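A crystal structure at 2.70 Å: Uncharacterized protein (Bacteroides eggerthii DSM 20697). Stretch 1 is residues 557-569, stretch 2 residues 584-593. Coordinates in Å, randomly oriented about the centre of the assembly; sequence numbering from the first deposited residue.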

ATOM      1  N   GLU A 557       0.978  37.455 -20.997  1.00 48.19           N
ATOM      2  CA  GLU A 557       1.515  37.030 -22.291  1.00 47.82           C
ATOM      3  C   GLU A 557       0.942  35.677 -22.774  1.00 52.53           C
ATOM      4  O   GLU A 557       1.103  34.644 -22.117  1.00 50.14           O
ATOM      5  N   TRP A 558       0.348  35.685 -23.982  1.00 51.10           N
ATOM      6  CA  TRP A 558      -0.128  34.471 -24.639  1.00 49.41           C
ATOM      7  C   TRP A 558       1.060  33.830 -25.366  1.00 52.74           C
ATOM      8  O   TRP A 558       1.808  34.551 -26.031  1.00 55.11           O
ATOM      9  N   PRO A 559       1.246  32.498 -25.293  1.00 46.48           N
ATOM     10  CA  PRO A 559       2.366  31.875 -26.015  1.00 45.44           C
ATOM     11  C   PRO A 559       2.110  31.831 -27.534  1.00 48.91           C
ATOM     12  O   PRO A 559       1.645  30.809 -28.074  1.00 47.91           O
ATOM     13  N   GLU A 560       2.403  32.952 -28.229  1.00 44.48           N
ATOM     14  CA  GLU A 560       2.188  33.021 -29.673  1.00 44.90           C
ATOM     15  C   GLU A 560       3.030  31.965 -30.361  1.00 50.29           C
ATOM     16  O   GLU A 560       4.209  31.816 -30.042  1.00 51.78           O
ATOM     17  N   GLY A 561       2.373  31.154 -31.178  1.00 45.88           N
ATOM     18  CA  GLY A 561       3.005  30.037 -31.855  1.00 45.74           C
ATOM     19  C   GLY A 561       2.616  28.680 -31.301  1.00 50.56           C
ATOM     20  O   GLY A 561       2.885  27.666 -31.948  1.00 52.20           O
ATOM     21  N   ILE A 562       1.951  28.636 -30.128  1.00 45.56           N
ATOM     22  CA  ILE A 562       1.540  27.381 -29.484  1.00 43.80           C
ATOM     23  C   ILE A 562       0.620  26.539 -30.420  1.00 51.98           C
ATOM     24  O   ILE A 562       0.647  25.309 -30.331  1.00 52.53           O
ATOM     25  N   THR A 563      -0.125  27.172 -31.355  1.00 50.98           N
ATOM     26  CA  THR A 563      -0.988  26.406 -32.276  1.00 51.27           C
ATOM     27  C   THR A 563      -0.133  25.585 -33.255  1.00 55.79           C
ATOM     28  O   THR A 563      -0.659  24.686 -33.913  1.00 55.44           O
ATOM     29  N   LEU A 564       1.188  25.860 -33.297  1.00 52.10           N
ATOM     30  CA  LEU A 564       2.124  25.137 -34.143  1.00 51.96           C
ATOM     31  C   LEU A 564       2.745  23.918 -33.404  1.00 57.96           C
ATOM     32  O   LEU A 564       3.589  23.241 -33.981  1.00 58.18           O
ATOM     33  N   CYS A 565       2.314  23.613 -32.154  1.00 55.85           N
ATOM     34  CA  CYS A 565       2.781  22.417 -31.434  1.00 55.14           C
ATOM     35  C   CYS A 565       2.057  21.221 -32.063  1.00 60.59           C
ATOM     36  O   CYS A 565       0.816  21.136 -32.007  1.00 60.88           O
ATOM     37  N   PRO A 566       2.806  20.382 -32.809  1.00 56.31           N
ATOM     38  CA  PRO A 566       2.151  19.332 -33.612  1.00 55.66           C
ATOM     39  C   PRO A 566       1.318  18.346 -32.803  1.00 57.84           C
ATOM     40  O   PRO A 566       0.254  17.944 -33.273  1.00 58.14           O
ATOM     41  N   SER A 567       1.754  18.003 -31.582  1.00 51.69           N
ATOM     42  CA  SER A 567       1.043  17.017 -30.777  1.00 48.21           C
ATOM     43  C   SER A 567       0.153  17.624 -29.706  1.00 49.19           C
ATOM     44  O   SER A 567      -0.598  16.858 -29.093  1.00 50.59           O
ATOM     45  N   LEU A 568       0.224  18.949 -29.447  1.00 42.64           N
ATOM     46  CA  LEU A 568      -0.530  19.560 -28.343  1.00 41.97           C
ATOM     47  C   LEU A 568      -2.035  19.481 -28.547  1.00 47.86           C
ATOM     48  O   LEU A 568      -2.533  19.964 -29.560  1.00 50.04           O
ATOM     49  N   THR A 569      -2.755  18.868 -27.577  1.00 43.93           N
ATOM     50  CA  THR A 569      -4.217  18.729 -27.636  1.00 43.72           C
ATOM     51  C   THR A 569      -4.899  19.358 -26.398  1.00 47.31           C
ATOM     52  O   THR A 569      -6.107  19.592 -26.437  1.00 49.05           O
ATOM     53  N   LYS A 584      -5.299  32.326 -34.626  1.00 49.85           N
ATOM     54  CA  LYS A 584      -6.598  31.672 -34.504  1.00 49.30           C
ATOM     55  C   LYS A 584      -6.377  30.312 -33.863  1.00 52.64           C
ATOM     56  O   LYS A 584      -5.420  29.623 -34.229  1.00 51.50           O
ATOM     57  N   ILE A 585      -7.203  29.943 -32.873  1.00 48.89           N
ATOM     58  CA  ILE A 585      -7.053  28.651 -32.204  1.00 46.83           C
ATOM     59  C   ILE A 585      -7.384  27.563 -33.210  1.00 50.33           C
ATOM     60  O   ILE A 585      -8.318  27.707 -33.998  1.00 50.84           O
ATOM     61  N   THR A 586      -6.555  26.516 -33.216  1.00 46.34           N
ATOM     62  CA  THR A 586      -6.647  25.375 -34.119  1.00 46.45           C
ATOM     63  C   THR A 586      -7.466  24.238 -33.471  1.00 51.76           C
ATOM     64  O   THR A 586      -7.385  24.051 -32.255  1.00 51.75           O
ATOM     65  N   PRO A 587      -8.229  23.455 -34.262  1.00 49.23           N
ATOM     66  CA  PRO A 587      -9.054  22.377 -33.669  1.00 48.57           C
ATOM     67  C   PRO A 587      -8.274  21.255 -32.964  1.00 50.65           C
ATOM     68  O   PRO A 587      -8.883  20.552 -32.138  1.00 49.31           O
ATOM     69  N   ASN A 588      -6.954  21.097 -33.241  1.00 45.66           N
ATOM     70  CA  ASN A 588      -6.151  20.058 -32.597  1.00 44.04           C
ATOM     71  C   ASN A 588      -6.023  20.341 -31.102  1.00 48.34           C
ATOM     72  O   ASN A 588      -5.914  19.380 -30.335  1.00 48.33           O
ATOM     73  N   ILE A 589      -6.101  21.624 -30.660  1.00 44.60           N
ATOM     74  CA  ILE A 589      -6.088  21.913 -29.215  1.00 43.53           C
ATOM     75  C   ILE A 589      -7.553  21.773 -28.794  1.00 49.76           C
ATOM     76  O   ILE A 589      -8.266  22.770 -28.698  1.00 50.54           O
ATOM     77  N   SER A 590      -8.015  20.499 -28.660  1.00 46.55           N
ATOM     78  CA  SER A 590      -9.408  20.077 -28.401  1.00 45.57           C
ATOM     79  C   SER A 590      -9.840  20.292 -26.939  1.00 47.17           C
ATOM     80  O   SER A 590     -11.036  20.250 -26.660  1.00 47.81           O
ATOM     81  N   VAL A 591      -8.900  20.555 -26.017  1.00 41.11           N
ATOM     82  CA  VAL A 591      -9.227  20.888 -24.624  1.00 39.10           C
ATOM     83  C   VAL A 591      -8.525  22.207 -24.313  1.00 42.69           C
ATOM     84  O   VAL A 591      -7.303  22.238 -24.180  1.00 41.09           O
ATOM     85  N   LEU A 592      -9.289  23.305 -24.261  1.00 39.69           N
ATOM     86  CA  LEU A 592      -8.718  24.622 -24.002  1.00 38.47           C
ATOM     87  C   LEU A 592      -9.435  25.319 -22.862  1.00 42.62           C
ATOM     88  O   LEU A 592     -10.645  25.561 -22.920  1.00 43.25           O
ATOM     89  N   ASP A 593      -8.668  25.623 -21.816  1.00 39.90           N
ATOM     90  CA  ASP A 593      -9.146  26.363 -20.658  1.00 40.06           C
ATOM     91  C   ASP A 593      -8.600  27.766 -20.724  1.00 42.71           C
ATOM     92  O   ASP A 593      -7.390  27.962 -20.572  1.00 41.48           O
TER

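The two stretches bury 544 Å² between them, through a mix of apolar and polar residues, with a small polar site around Asn588. Trp558 points toward stretch 2. Its chi1 is t (168°) and its chi2 is -89°. This carries the six-membered ring to Ile585, with CZ2 of Trp558 3.5 Å from CD1 of Ile585. Leu592 lies at the ring edge, with its CD1 4.4 Å from CH2 of Trp558. Ile585 itself leaves its backbone sideways, but its m, m rotamer brings CD1 back to the indole.

Thr563 and Thr586 point toward each other's stretch. Both are p rotamers, and CB of Thr563 sits 3.7 Å from CG2 of Thr586. CG2 of Thr563 also reaches within 3.7 Å of O of Lys584. Its OG1 is hydrogen-bonded elsewhere in the structure.

Ile589 is m at chi1, while its chi2 of 144° lies between wells. Its CD1 approaches CA of Thr563 at 3.9 Å, and its CG1 is 3.9 Å from CD2 of Leu568. Leu568 is t, p; it starts sideways, and its end comes nearer to make this contact.

Asn588 is t at chi1, which swings its amide back toward stretch 1. A water accepts from ND2 of Asn588 at 2.7 Å. The same water donates to O of Cys565 at 2.7 Å and to O of Leu568 at 2.8 Å, so it ties the amide to two carbonyls. ND2 of Asn588 also lies 3.1 Å from O of Leu568, but the angle is too poor for a direct hydrogen bond.

Beside this site the backbones meet. N of Val591 donates to O of Thr569 at 3.0 Å, and CA of Thr569 makes a CA-H...O contact of 3.3 Å with O of Asn588. Thr569, a p rotamer, places CG2 3.8 Å from OD1 of Asn588.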

ATOM      1  CB  GLU A 557       3.065  36.926 -22.190  1.00 49.12           C
ATOM      2  CG  GLU A 557       3.814  36.483 -23.447  1.00 55.54           C
ATOM      3  CD  GLU A 557       5.264  36.050 -23.274  1.00 75.09           C
ATOM      4  OE1 GLU A 557       5.840  36.322 -22.195  1.00 78.11           O
ATOM      5  OE2 GLU A 557       5.823  35.434 -24.216  1.00 62.17           O
ATOM      6  CB  TRP A 558      -1.292  34.774 -25.606  1.00 48.18           C
ATOM      7  CG  TRP A 558      -1.634  33.622 -26.518  1.00 48.29           C
ATOM      8  CD1 TRP A 558      -1.097  33.359 -27.749  1.00 51.03           C
ATOM      9  CD2 TRP A 558      -2.523  32.530 -26.226  1.00 46.95           C
ATOM     10  NE1 TRP A 558      -1.603  32.181 -28.242  1.00 49.15           N
ATOM     11  CE2 TRP A 558      -2.494  31.659 -27.337  1.00 49.98           C
ATOM     12  CE3 TRP A 558      -3.375  32.223 -25.145  1.00 47.11           C
ATOM     13  CZ2 TRP A 558      -3.290  30.505 -27.403  1.00 48.35           C
ATOM     14  CZ3 TRP A 558      -4.173  31.089 -25.219  1.00 47.40           C
ATOM     15  CH2 TRP A 558      -4.114  30.237 -26.331  1.00 47.86           C
ATOM     16  CB  PRO A 559       2.420  30.478 -25.404  1.00 46.55           C
ATOM     17  CG  PRO A 559       0.970  30.170 -25.068  1.00 51.41           C
ATOM     18  CD  PRO A 559       0.440  31.489 -24.569  1.00 47.82           C
ATOM     19  CB  GLU A 560       2.469  34.416 -30.235  1.00 47.13           C
ATOM     20  CG  GLU A 560       1.493  35.487 -29.771  1.00 51.19           C
ATOM     21  CD  GLU A 560       0.074  35.458 -30.312  1.00 66.73           C
ATOM     22  OE1 GLU A 560      -0.208  34.722 -31.294  1.00 60.04           O
ATOM     23  OE2 GLU A 560      -0.751  36.217 -29.752  1.00 53.58           O
ATOM     24  CB  ILE A 562       0.891  27.605 -28.094  1.00 44.28           C
ATOM     25  CG1 ILE A 562       0.914  26.305 -27.258  1.00 42.22           C
ATOM     26  CG2 ILE A 562      -0.507  28.256 -28.170  1.00 43.75           C
ATOM     27  CD1 ILE A 562       0.899  26.492 -25.693  1.00 25.84           C
ATOM     28  CB  THR A 563      -1.969  27.302 -33.026  1.00 55.62           C
ATOM     29  OG1 THR A 563      -1.260  28.190 -33.890  1.00 58.00           O
ATOM     30  CG2 THR A 563      -2.913  28.052 -32.090  1.00 49.39           C
ATOM     31  CB  LEU A 564       3.219  26.074 -34.672  1.00 52.19           C
ATOM     32  CG  LEU A 564       2.751  27.250 -35.557  1.00 57.12           C
ATOM     33  CD1 LEU A 564       3.917  27.951 -36.157  1.00 58.15           C
ATOM     34  CD2 LEU A 564       1.869  26.803 -36.700  1.00 57.33           C
ATOM     35  CB  CYS A 565       2.554  22.526 -29.929  1.00 53.78           C
ATOM     36  SG  CYS A 565       3.514  23.845 -29.130  1.00 57.67           S
ATOM     37  CB  PRO A 566       3.325  18.617 -34.299  1.00 57.91           C
ATOM     38  CG  PRO A 566       4.546  19.016 -33.527  1.00 61.96           C
ATOM     39  CD  PRO A 566       4.271  20.388 -33.019  1.00 57.53           C
ATOM     40  CB  SER A 567       2.044  16.086 -30.104  1.00 48.30           C
ATOM     41  OG  SER A 567       2.792  15.358 -31.058  1.00 53.52           O
ATOM     42  CB  LEU A 568      -0.116  21.021 -28.120  1.00 41.73           C
ATOM     43  CG  LEU A 568      -0.607  21.659 -26.831  1.00 43.77           C
ATOM     44  CD1 LEU A 568       0.365  21.449 -25.710  1.00 42.28           C
ATOM     45  CD2 LEU A 568      -0.857  23.110 -27.032  1.00 45.43           C
ATOM     46  CB  THR A 569      -4.668  17.278 -27.824  1.00 47.59           C
ATOM     47  OG1 THR A 569      -4.251  16.468 -26.736  1.00 47.32           O
ATOM     48  CG2 THR A 569      -4.227  16.692 -29.151  1.00 40.61           C
ATOM     49  CB  LYS A 584      -7.284  31.530 -35.867  1.00 51.77           C
ATOM     50  CG  LYS A 584      -7.931  32.801 -36.370  1.00 56.25           C
ATOM     51  CD  LYS A 584      -8.618  32.532 -37.690  1.00 63.52           C
ATOM     52  CE  LYS A 584      -9.084  33.775 -38.401  1.00 70.54           C
ATOM     53  NZ  LYS A 584      -9.472  33.479 -39.802  1.00 62.25           N
ATOM     54  CB  ILE A 585      -7.893  28.539 -30.895  1.00 48.56           C
ATOM     55  CG1 ILE A 585      -7.566  29.703 -29.935  1.00 48.77           C
ATOM     56  CG2 ILE A 585      -7.739  27.153 -30.198  1.00 45.53           C
ATOM     57  CD1 ILE A 585      -6.088  29.839 -29.467  1.00 58.01           C
ATOM     58  CB  THR A 586      -5.236  24.926 -34.483  1.00 46.40           C
ATOM     59  OG1 THR A 586      -4.492  24.614 -33.293  1.00 41.73           O
ATOM     60  CG2 THR A 586      -4.506  25.959 -35.300  1.00 38.79           C
ATOM     61  CB  PRO A 587      -9.815  21.784 -34.855  1.00 51.02           C
ATOM     62  CG  PRO A 587      -9.213  22.345 -36.065  1.00 56.67           C
ATOM     63  CD  PRO A 587      -8.475  23.588 -35.708  1.00 52.20           C
ATOM     64  CB  ASN A 588      -4.773  19.892 -33.239  1.00 45.73           C
ATOM     65  CG  ASN A 588      -4.035  18.626 -32.797  1.00 72.16           C
ATOM     66  OD1 ASN A 588      -4.573  17.500 -32.801  1.00 63.10           O
ATOM     67  ND2 ASN A 588      -2.767  18.774 -32.410  1.00 62.56           N
ATOM     68  CB  ILE A 589      -5.417  23.283 -28.883  1.00 46.30           C
ATOM     69  CG1 ILE A 589      -3.935  23.265 -29.359  1.00 46.66           C
ATOM     70  CG2 ILE A 589      -5.480  23.597 -27.371  1.00 44.44           C
ATOM     71  CD1 ILE A 589      -3.378  24.534 -29.900  1.00 45.93           C
ATOM     72  CB  SER A 590      -9.622  18.619 -28.800  1.00 48.10           C
ATOM     73  OG  SER A 590      -8.645  17.747 -28.252  1.00 58.94           O
ATOM     74  CB  VAL A 591      -8.896  19.790 -23.581  1.00 40.98           C
ATOM     75  CG1 VAL A 591      -9.255  20.260 -22.175  1.00 40.24           C
ATOM     76  CG2 VAL A 591      -9.611  18.485 -23.901  1.00 40.50           C
ATOM     77  CB  LEU A 592      -8.776  25.478 -25.281  1.00 38.91           C
ATOM     78  CG  LEU A 592      -8.295  26.931 -25.223  1.00 42.16           C
ATOM     79  CD1 LEU A 592      -6.764  27.034 -25.045  1.00 40.48           C
ATOM     80  CD2 LEU A 592      -8.686  27.633 -26.491  1.00 44.09           C
ATOM     81  CB  ASP A 593      -8.760  25.681 -19.328  1.00 41.37           C
ATOM     82  CG  ASP A 593      -8.875  26.599 -18.115  1.00 50.39           C
ATOM     83  OD1 ASP A 593      -9.921  27.273 -17.970  1.00 48.92           O
ATOM     84  OD2 ASP A 593      -7.899  26.691 -17.355  1.00 60.86           O
TER
HETATM   85  O   HOH W   1      -1.901  21.248 -31.926  1.00 37.99           O